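Local atomic coordinates of N5-Carboxyaminoimidazole ribonucleotide synthetase (Staphylococcus aureus subsp. aureus, PDB entry 3ORQ), a protein that catalyses the ATP-dependent conversion of 5-aminoimidazole ribonucleotide and bicarbonate to N5-carboxyaminoimidazole ribonucleotide in purine biosynthesis. Residues Ile137-Val150 with Gly161-Glu173. Numbering follows the deposited sequence.
Sequences IDKAIETLGYPFIV and GQVLINNEKDLQE. With ADP (adenosine-5'-diphosphate), chain D.
F148 and V150 pair with I165 and V163 through four backbone hydrogen bonds between antiparallel strands, with I149 and L164 forming the non-hydrogen-bonded pair between them; the axes of strand segments 148-150 and 162-165 come within 4.7 Å, their N-to-C directions 157° apart. On the sheet face that carries F148, V150, V163 and I165, the F148 ring and I165 lie side by side: CB of I165 sits over one ring face, 4.1 Å from the centroid, in a CH-pi contact. With CG1 of I165 anti to its carbonyl carbon (chi1 -49°), CD1 reaches both F148 CZ and V150 CG2, the latter at 3.6 Å. Helix 171-178 closes this side, where CD1 of L171 meets CD1 of I141 tip to tip at 3.6 Å, linking helix 171-178 to helix 136-143. Beyond the strand ends, Y146, joined to P147 by a cis peptide bond, lays its ring against N166-E168, at the start of the turn 167-170. CA of N167 stands over one ring face, 4.2 Å from the centroid, while the carbonyl oxygen of I165 is at the ring edge.

On the other face, CD2 of L164 packs against CB of I149, and Y188 touches L164. I149 extends CG1 anti to the backbone N (chi1 176°), bringing CD1 to 3.3 Å from OE1 of Q162. The amide NE2 of Q162 makes a weak, bent hydrogen bond to ADP O3A, the oxygen bridging the two phosphates. This hairpin belongs to the four-stranded antiparallel sheet of the ATP-grasp fold, and its strand 162-165 begins at the nucleotide-binding pocket.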
ATOM      1  N   ILE A 137      36.326  31.846  -7.648  1.00 55.45           N
ATOM      2  CA  ILE A 137      36.406  30.902  -8.755  1.00 54.96           C
ATOM      3  C   ILE A 137      37.848  30.726  -9.193  1.00 53.52           C
ATOM      4  O   ILE A 137      38.229  29.638  -9.625  1.00 51.34           O
ATOM      5  CB  ILE A 137      35.495  31.282  -9.964  1.00 56.36           C
ATOM      6  CG1 ILE A 137      36.004  32.524 -10.698  1.00 59.22           C
ATOM      7  CG2 ILE A 137      34.042  31.452  -9.523  1.00 56.24           C
ATOM      8  CD1 ILE A 137      36.848  32.224 -11.930  1.00 62.33           C
ATOM      9  N   ASP A 138      38.640  31.796  -9.079  1.00 54.95           N
ATOM     10  CA  ASP A 138      40.071  31.729  -9.350  1.00 55.77           C
ATOM     11  C   ASP A 138      40.657  30.639  -8.469  1.00 54.86           C
ATOM     12  O   ASP A 138      41.435  29.807  -8.935  1.00 55.31           O
ATOM     13  CB  ASP A 138      40.768  33.075  -9.086  1.00 57.70           C
ATOM     14  CG  ASP A 138      40.772  34.003 -10.316  1.00 59.41           C
ATOM     15  OD1 ASP A 138      40.241  35.136 -10.223  1.00 60.07           O
ATOM     16  OD2 ASP A 138      41.316  33.606 -11.374  1.00 59.65           O
ATOM     17  N   LYS A 139      40.251  30.628  -7.202  1.00 53.63           N
ATOM     18  CA  LYS A 139      40.646  29.557  -6.283  1.00 53.94           C
ATOM     19  C   LYS A 139      40.182  28.156  -6.688  1.00 51.95           C
ATOM     20  O   LYS A 139      40.889  27.184  -6.434  1.00 51.07           O
ATOM     21  CB  LYS A 139      40.214  29.844  -4.836  1.00 54.48           C
ATOM     22  CG  LYS A 139      41.252  29.357  -3.809  1.00 55.17           C
ATOM     23  CD  LYS A 139      42.693  29.814  -4.202  1.00 56.36           C
ATOM     24  CE  LYS A 139      42.860  31.351  -4.165  1.00 56.60           C
ATOM     25  NZ  LYS A 139      43.902  31.899  -5.095  1.00 55.93           N
ATOM     26  N   ALA A 140      39.008  28.061  -7.312  1.00 51.85           N
ATOM     27  CA  ALA A 140      38.441  26.758  -7.722  1.00 51.36           C
ATOM     28  C   ALA A 140      39.149  26.141  -8.936  1.00 51.55           C
ATOM     29  O   ALA A 140      39.323  24.909  -9.003  1.00 49.17           O
ATOM     30  CB  ALA A 140      36.938  26.870  -7.982  1.00 50.54           C
ATOM     31  N   ILE A 141      39.545  26.995  -9.892  1.00 52.34           N
ATOM     32  CA  ILE A 141      40.304  26.543 -11.052  1.00 52.99           C
ATOM     33  C   ILE A 141      41.648  26.041 -10.548  1.00 54.48           C
ATOM     34  O   ILE A 141      42.153  25.027 -11.027  1.00 56.06           O
ATOM     35  CB  ILE A 141      40.498  27.654 -12.122  1.00 53.67           C
ATOM     36  CG1 ILE A 141      39.153  28.086 -12.717  1.00 53.16           C
ATOM     37  CG2 ILE A 141      41.443  27.182 -13.239  1.00 53.12           C
ATOM     38  CD1 ILE A 141      39.262  29.232 -13.708  1.00 55.13           C
ATOM     39  N   GLU A 142      42.198  26.738  -9.554  1.00 54.00           N
ATOM     40  CA  GLU A 142      43.494  26.389  -8.965  1.00 54.31           C
ATOM     41  C   GLU A 142      43.469  25.090  -8.144  1.00 51.79           C
ATOM     42  O   GLU A 142      44.329  24.219  -8.316  1.00 49.68           O
ATOM     43  CB  GLU A 142      44.002  27.549  -8.102  1.00 56.53           C
ATOM     44  CG  GLU A 142      45.217  27.209  -7.252  1.00 59.33           C
ATOM     45  CD  GLU A 142      45.688  28.386  -6.433  1.00 62.92           C
ATOM     46  OE1 GLU A 142      45.853  29.485  -7.013  1.00 64.94           O
ATOM     47  OE2 GLU A 142      45.897  28.213  -5.211  1.00 64.15           O
ATOM     48  N   THR A 143      42.466  24.980  -7.273  1.00 50.95           N
ATOM     49  CA  THR A 143      42.398  23.959  -6.230  1.00 49.57           C
ATOM     50  C   THR A 143      41.667  22.670  -6.644  1.00 48.66           C
ATOM     51  O   THR A 143      41.690  21.675  -5.914  1.00 49.41           O
ATOM     52  CB  THR A 143      41.736  24.562  -4.975  1.00 49.68           C
ATOM     53  OG1 THR A 143      42.363  25.815  -4.676  1.00 52.34           O
ATOM     54  CG2 THR A 143      41.836  23.628  -3.760  1.00 48.81           C
ATOM     55  N   LEU A 144      41.012  22.690  -7.801  1.00 47.67           N
ATOM     56  CA  LEU A 144      40.273  21.514  -8.288  1.00 45.66           C
ATOM     57  C   LEU A 144      40.655  21.194  -9.741  1.00 46.11           C
ATOM     58  O   LEU A 144      40.726  20.026 -10.133  1.00 44.58           O
ATOM     59  CB  LEU A 144      38.768  21.749  -8.208  1.00 43.98           C
ATOM     60  CG  LEU A 144      38.072  22.413  -7.014  1.00 43.56           C
ATOM     61  CD1 LEU A 144      36.761  23.024  -7.500  1.00 44.49           C
ATOM     62  CD2 LEU A 144      37.802  21.448  -5.852  1.00 37.75           C
ATOM     63  N   GLY A 145      40.895  22.244 -10.531  1.00 47.18           N
ATOM     64  CA  GLY A 145      41.207  22.099 -11.955  1.00 47.34           C
ATOM     65  C   GLY A 145      40.003  21.775 -12.826  1.00 47.15           C
ATOM     66  O   GLY A 145      38.908  21.478 -12.317  1.00 47.08           O
ATOM     67  N   TYR A 146      40.205  21.845 -14.145  1.00 47.30           N
ATOM     68  CA  TYR A 146      39.209  21.392 -15.120  1.00 46.79           C
ATOM     69  C   TYR A 146      39.214  19.858 -15.251  1.00 46.42           C
ATOM     70  O   TYR A 146      40.290  19.248 -15.313  1.00 46.81           O
ATOM     71  CB  TYR A 146      39.484  21.999 -16.488  1.00 46.47           C
ATOM     72  CG  TYR A 146      39.411  23.509 -16.548  1.00 47.51           C
ATOM     73  CD1 TYR A 146      38.249  24.192 -16.194  1.00 47.40           C
ATOM     74  CD2 TYR A 146      40.504  24.255 -16.981  1.00 45.90           C
ATOM     75  CE1 TYR A 146      38.189  25.583 -16.259  1.00 48.21           C
ATOM     76  CE2 TYR A 146      40.451  25.632 -17.043  1.00 47.99           C
ATOM     77  CZ  TYR A 146      39.294  26.295 -16.687  1.00 48.21           C
ATOM     78  OH  TYR A 146      39.252  27.673 -16.756  1.00 48.84           O
ATOM     79  N   PRO A 147      38.019  19.229 -15.289  1.00 44.11           N
ATOM     80  CA  PRO A 147      36.694  19.849 -15.162  1.00 43.59           C
ATOM     81  C   PRO A 147      36.263  20.009 -13.709  1.00 42.33           C
ATOM     82  O   PRO A 147      36.859  19.403 -12.821  1.00 41.49           O
ATOM     83  CB  PRO A 147      35.763  18.858 -15.881  1.00 43.63           C
ATOM     84  CG  PRO A 147      36.628  17.663 -16.279  1.00 43.85           C
ATOM     85  CD  PRO A 147      37.914  17.781 -15.536  1.00 43.87           C
ATOM     86  N   PHE A 148      35.257  20.858 -13.488  1.00 41.05           N
ATOM     87  CA  PHE A 148      34.611  21.040 -12.180  1.00 38.70           C
ATOM     88  C   PHE A 148      33.206  21.641 -12.334  1.00 37.06           C
ATOM     89  O   PHE A 148      32.857  22.200 -13.379  1.00 35.24           O
ATOM     90  CB  PHE A 148      35.468  21.881 -11.217  1.00 39.48           C
ATOM     91  CG  PHE A 148      35.508  23.350 -11.546  1.00 41.43           C
ATOM     92  CD1 PHE A 148      36.387  23.841 -12.518  1.00 41.20           C
ATOM     93  CD2 PHE A 148      34.689  24.251 -10.866  1.00 41.75           C
ATOM     94  CE1 PHE A 148      36.428  25.196 -12.823  1.00 40.68           C
ATOM     95  CE2 PHE A 148      34.725  25.617 -11.163  1.00 40.09           C
ATOM     96  CZ  PHE A 148      35.604  26.085 -12.144  1.00 42.30           C
ATOM     97  N   ILE A 149      32.401  21.514 -11.285  1.00 35.40           N
ATOM     98  CA  ILE A 149      31.007  21.927 -11.369  1.00 34.67           C
ATOM     99  C   ILE A 149      30.607  22.835 -10.215  1.00 34.20           C
ATOM    100  O   ILE A 149      30.923  22.556  -9.072  1.00 34.53           O
ATOM    101  CB  ILE A 149      30.064  20.689 -11.502  1.00 31.90           C
ATOM    102  CG1 ILE A 149      28.597  21.109 -11.496  1.00 30.05           C
ATOM    103  CG2 ILE A 149      30.358  19.689 -10.416  1.00 32.79           C
ATOM    104  CD1 ILE A 149      27.694  20.123 -12.242  1.00 32.76           C
ATOM    105  N   VAL A 150      29.924  23.927 -10.541  1.00 34.76           N
ATOM    106  CA  VAL A 150      29.410  24.888  -9.550  1.00 34.83           C
ATOM    107  C   VAL A 150      27.911  24.642  -9.243  1.00 35.37           C
ATOM    108  O   VAL A 150      27.104  24.558 -10.162  1.00 35.12           O
ATOM    109  CB  VAL A 150      29.613  26.326 -10.052  1.00 34.48           C
ATOM    110  CG1 VAL A 150      29.267  27.312  -8.976  1.00 33.14           C
ATOM    111  CG2 VAL A 150      31.060  26.517 -10.482  1.00 34.14           C
ATOM    112  N   GLY A 161      20.262  24.610 -10.805  1.00 39.79           N
ATOM    113  CA  GLY A 161      21.186  25.483 -10.086  1.00 38.53           C
ATOM    114  C   GLY A 161      22.621  25.004 -10.132  1.00 38.36           C
ATOM    115  O   GLY A 161      23.418  25.280  -9.226  1.00 38.13           O
ATOM    116  N   GLN A 162      22.951  24.289 -11.199  1.00 38.45           N
ATOM    117  CA  GLN A 162      24.304  23.767 -11.402  1.00 38.35           C
ATOM    118  C   GLN A 162      24.838  24.191 -12.777  1.00 38.26           C
ATOM    119  O   GLN A 162      24.078  24.234 -13.750  1.00 38.22           O
ATOM    120  CB  GLN A 162      24.314  22.237 -11.305  1.00 37.09           C
ATOM    121  CG  GLN A 162      23.666  21.667 -10.068  1.00 37.16           C
ATOM    122  CD  GLN A 162      23.935  20.191  -9.934  1.00 38.42           C
ATOM    123  OE1 GLN A 162      24.928  19.689 -10.470  1.00 38.63           O
ATOM    124  NE2 GLN A 162      23.038  19.471  -9.244  1.00 38.99           N
ATOM    125  N   VAL A 163      26.134  24.504 -12.845  1.00 38.09           N
ATOM    126  CA  VAL A 163      26.801  24.819 -14.102  1.00 38.08           C
ATOM    127  C   VAL A 163      28.073  23.995 -14.233  1.00 38.28           C
ATOM    128  O   VAL A 163      28.986  24.105 -13.410  1.00 37.62           O
ATOM    129  CB  VAL A 163      27.195  26.296 -14.184  1.00 39.21           C
ATOM    130  CG1 VAL A 163      28.110  26.529 -15.394  1.00 37.86           C
ATOM    131  CG2 VAL A 163      25.959  27.183 -14.254  1.00 40.66           C
ATOM    132  N   LEU A 164      28.134  23.174 -15.271  1.00 39.15           N
ATOM    133  CA  LEU A 164      29.306  22.347 -15.487  1.00 40.67           C
ATOM    134  C   LEU A 164      30.353  23.163 -16.200  1.00 41.86           C
ATOM    135  O   LEU A 164      30.077  23.769 -17.243  1.00 43.70           O
ATOM    136  CB  LEU A 164      28.948  21.089 -16.284  1.00 41.39           C
ATOM    137  CG  LEU A 164      29.972  19.942 -16.441  1.00 42.60           C
ATOM    138  CD1 LEU A 164      30.695  20.064 -17.753  1.00 43.97           C
ATOM    139  CD2 LEU A 164      30.973  19.874 -15.302  1.00 41.63           C
ATOM    140  N   ILE A 165      31.548  23.205 -15.623  1.00 42.47           N
ATOM    141  CA  ILE A 165      32.640  23.996 -16.191  1.00 43.19           C
ATOM    142  C   ILE A 165      33.789  23.137 -16.709  1.00 44.17           C
ATOM    143  O   ILE A 165      34.690  22.756 -15.954  1.00 43.44           O
ATOM    144  CB  ILE A 165      33.161  25.038 -15.196  1.00 42.43           C
ATOM    145  CG1 ILE A 165      31.979  25.812 -14.593  1.00 41.41           C
ATOM    146  CG2 ILE A 165      34.161  25.953 -15.895  1.00 42.10           C
ATOM    147  CD1 ILE A 165      32.373  27.043 -13.798  1.00 40.91           C
ATOM    148  N   ASN A 166      33.738  22.835 -18.007  1.00 46.48           N
ATOM    149  CA  ASN A 166      34.743  22.003 -18.663  1.00 48.49           C
ATOM    150  C   ASN A 166      36.021  22.771 -19.012  1.00 48.56           C
ATOM    151  O   ASN A 166      37.098  22.381 -18.602  1.00 49.43           O
ATOM    152  CB  ASN A 166      34.159  21.293 -19.904  1.00 50.51           C
ATOM    153  CG  ASN A 166      33.426  19.976 -19.558  1.00 51.92           C
ATOM    154  OD1 ASN A 166      33.892  19.174 -18.738  1.00 53.27           O
ATOM    155  ND2 ASN A 166      32.277  19.753 -20.199  1.00 50.70           N
ATOM    156  N   ASN A 167      35.891  23.852 -19.768  1.00 49.54           N
ATOM    157  CA  ASN A 167      37.026  24.723 -20.130  1.00 50.66           C
ATOM    158  C   ASN A 167      36.723  26.179 -19.748  1.00 51.41           C
ATOM    159  O   ASN A 167      35.632  26.468 -19.252  1.00 51.23           O
ATOM    160  CB  ASN A 167      37.364  24.583 -21.622  1.00 50.79           C
ATOM    161  CG  ASN A 167      36.139  24.711 -22.518  1.00 51.05           C
ATOM    162  OD1 ASN A 167      35.530  23.717 -22.905  1.00 50.00           O
ATOM    163  ND2 ASN A 167      35.776  25.940 -22.853  1.00 52.80           N
ATOM    164  N   GLU A 168      37.669  27.096 -19.967  1.00 52.51           N
ATOM    165  CA  GLU A 168      37.475  28.497 -19.543  1.00 53.56           C
ATOM    166  C   GLU A 168      36.405  29.253 -20.360  1.00 51.83           C
ATOM    167  O   GLU A 168      36.009  30.365 -20.003  1.00 51.65           O
ATOM    168  CB  GLU A 168      38.806  29.269 -19.466  1.00 56.46           C
ATOM    169  CG  GLU A 168      39.316  29.866 -20.785  1.00 62.02           C
ATOM    170  CD  GLU A 168      40.051  28.862 -21.675  1.00 65.86           C
ATOM    171  OE1 GLU A 168      39.911  27.627 -21.460  1.00 65.78           O
ATOM    172  OE2 GLU A 168      40.773  29.321 -22.594  1.00 67.62           O
ATOM    173  N   LYS A 169      35.935  28.624 -21.434  1.00 50.62           N
ATOM    174  CA  LYS A 169      34.818  29.139 -22.231  1.00 51.24           C
ATOM    175  C   LYS A 169      33.471  28.791 -21.588  1.00 52.77           C
ATOM    176  O   LYS A 169      32.414  29.025 -22.179  1.00 53.55           O
ATOM    177  CB  LYS A 169      34.880  28.613 -23.678  1.00 50.43           C
ATOM    178  CG  LYS A 169      35.954  29.274 -24.557  1.00 50.04           C
ATOM    179  CD  LYS A 169      37.370  28.758 -24.281  1.00 48.27           C
ATOM    180  CE  LYS A 169      38.441  29.582 -25.030  1.00 45.82           C
ATOM    181  NZ  LYS A 169      38.797  30.880 -24.371  1.00 46.02           N
ATOM    182  N   ASP A 170      33.525  28.219 -20.380  1.00 51.89           N
ATOM    183  CA  ASP A 170      32.338  27.965 -19.562  1.00 50.09           C
ATOM    184  C   ASP A 170      32.246  28.920 -18.357  1.00 49.06           C
ATOM    185  O   ASP A 170      31.158  29.136 -17.823  1.00 48.11           O
ATOM    186  CB  ASP A 170      32.284  26.494 -19.103  1.00 49.38           C
ATOM    187  CG  ASP A 170      31.896  25.548 -20.222  1.00 48.55           C
ATOM    188  OD1 ASP A 170      30.727  25.615 -20.658  1.00 48.20           O
ATOM    189  OD2 ASP A 170      32.754  24.749 -20.670  1.00 46.50           O
ATOM    190  N   LEU A 171      33.378  29.492 -17.942  1.00 49.69           N
ATOM    191  CA  LEU A 171      33.406  30.408 -16.797  1.00 49.95           C
ATOM    192  C   LEU A 171      32.328  31.491 -16.880  1.00 51.76           C
ATOM    193  O   LEU A 171      31.735  31.848 -15.863  1.00 51.81           O
ATOM    194  CB  LEU A 171      34.782  31.056 -16.632  1.00 49.25           C
ATOM    195  CG  LEU A 171      35.957  30.176 -16.216  1.00 48.67           C
ATOM    196  CD1 LEU A 171      37.216  31.017 -16.119  1.00 49.60           C
ATOM    197  CD2 LEU A 171      35.687  29.454 -14.896  1.00 47.84           C
ATOM    198  N   GLN A 172      32.082  32.001 -18.090  1.00 52.97           N
ATOM    199  CA  GLN A 172      31.001  32.963 -18.349  1.00 53.51           C
ATOM    200  C   GLN A 172      29.645  32.564 -17.758  1.00 52.54           C
ATOM    201  O   GLN A 172      29.028  33.345 -17.025  1.00 52.59           O
ATOM    202  CB  GLN A 172      30.861  33.234 -19.851  1.00 54.33           C
ATOM    203  CG  GLN A 172      31.373  34.591 -20.268  1.00 56.76           C
ATOM    204  CD  GLN A 172      30.636  35.715 -19.560  1.00 58.67           C
ATOM    205  OE1 GLN A 172      30.992  36.113 -18.445  1.00 57.83           O
ATOM    206  NE2 GLN A 172      29.599  36.230 -20.207  1.00 60.01           N
ATOM    207  N   GLU A 173      29.191  31.351 -18.076  1.00 51.29           N
ATOM    208  CA  GLU A 173      27.944  30.822 -17.531  1.00 50.52           C
ATOM    209  C   GLU A 173      27.952  30.640 -16.001  1.00 49.94           C
ATOM    210  O   GLU A 173      26.912  30.765 -15.355  1.00 48.05           O
ATOM    211  CB  GLU A 173      27.564  29.506 -18.202  1.00 49.76           C
ATOM    212  CG  GLU A 173      26.154  29.077 -17.844  1.00 48.39           C
ATOM    213  CD  GLU A 173      25.714  27.835 -18.557  1.00 48.74           C
ATOM    214  OE1 GLU A 173      26.395  27.441 -19.532  1.00 47.46           O
ATOM    215  OE2 GLU A 173      24.684  27.255 -18.125  1.00 48.06           O
TER
HETATM  216  PB  ADP D 376      20.562  17.399  -7.019  1.00 59.68           P
HETATM  217  O1B ADP D 376      20.729  17.651  -5.543  1.00 61.31           O
HETATM  218  O2B ADP D 376      20.050  16.060  -7.473  1.00 59.04           O
HETATM  219  O3B ADP D 376      19.877  18.551  -7.700  1.00 68.35           O
HETATM  220  PA  ADP D 376      23.233  16.466  -7.319  1.00 65.60           P
HETATM  221  O1A ADP D 376      24.337  17.246  -6.651  1.00 65.52           O
HETATM  222  O2A ADP D 376      22.699  15.235  -6.633  1.00 66.43           O
HETATM  223  O3A ADP D 376      22.028  17.485  -7.678  1.00 69.90           O
HETATM  224  O5' ADP D 376      23.671  16.028  -8.801  1.00 61.87           O
HETATM  225  C5' ADP D 376      22.734  15.519  -9.734  1.00 59.69           C
HETATM  226  C4' ADP D 376      23.474  14.659 -10.745  1.00 61.94           C
HETATM  227  O4' ADP D 376      24.500  15.426 -11.426  1.00 62.13           O
HETATM  228  C3' ADP D 376      24.191  13.468 -10.104  1.00 61.80           C
HETATM  229  O3' ADP D 376      23.371  12.303  -9.955  1.00 63.69           O
HETATM  230  C2' ADP D 376      25.331  13.219 -11.080  1.00 59.11           C
HETATM  231  O2' ADP D 376      24.933  12.308 -12.088  1.00 54.48           O
HETATM  232  C1' ADP D 376      25.640  14.588 -11.677  1.00 58.57           C
HETATM  233  N9  ADP D 376      26.775  15.089 -10.872  1.00 55.95           N
HETATM  234  C8  ADP D 376      26.669  15.890  -9.790  1.00 54.27           C
HETATM  235  N7  ADP D 376      27.880  16.145  -9.236  1.00 53.00           N
HETATM  236  C5  ADP D 376      28.784  15.494 -10.011  1.00 53.77           C
HETATM  237  C6  ADP D 376      30.264  15.357 -10.001  1.00 52.32           C
HETATM  238  N6  ADP D 376      30.984  15.978  -9.027  1.00 48.05           N
HETATM  239  N1  ADP D 376      30.822  14.586 -10.964  1.00 52.71           N
HETATM  240  C2  ADP D 376      30.087  13.963 -11.916  1.00 54.80           C
HETATM  241  N3  ADP D 376      28.736  14.042 -11.990  1.00 55.38           N
HETATM  242  C4  ADP D 376      28.056  14.788 -11.075  1.00 53.52           C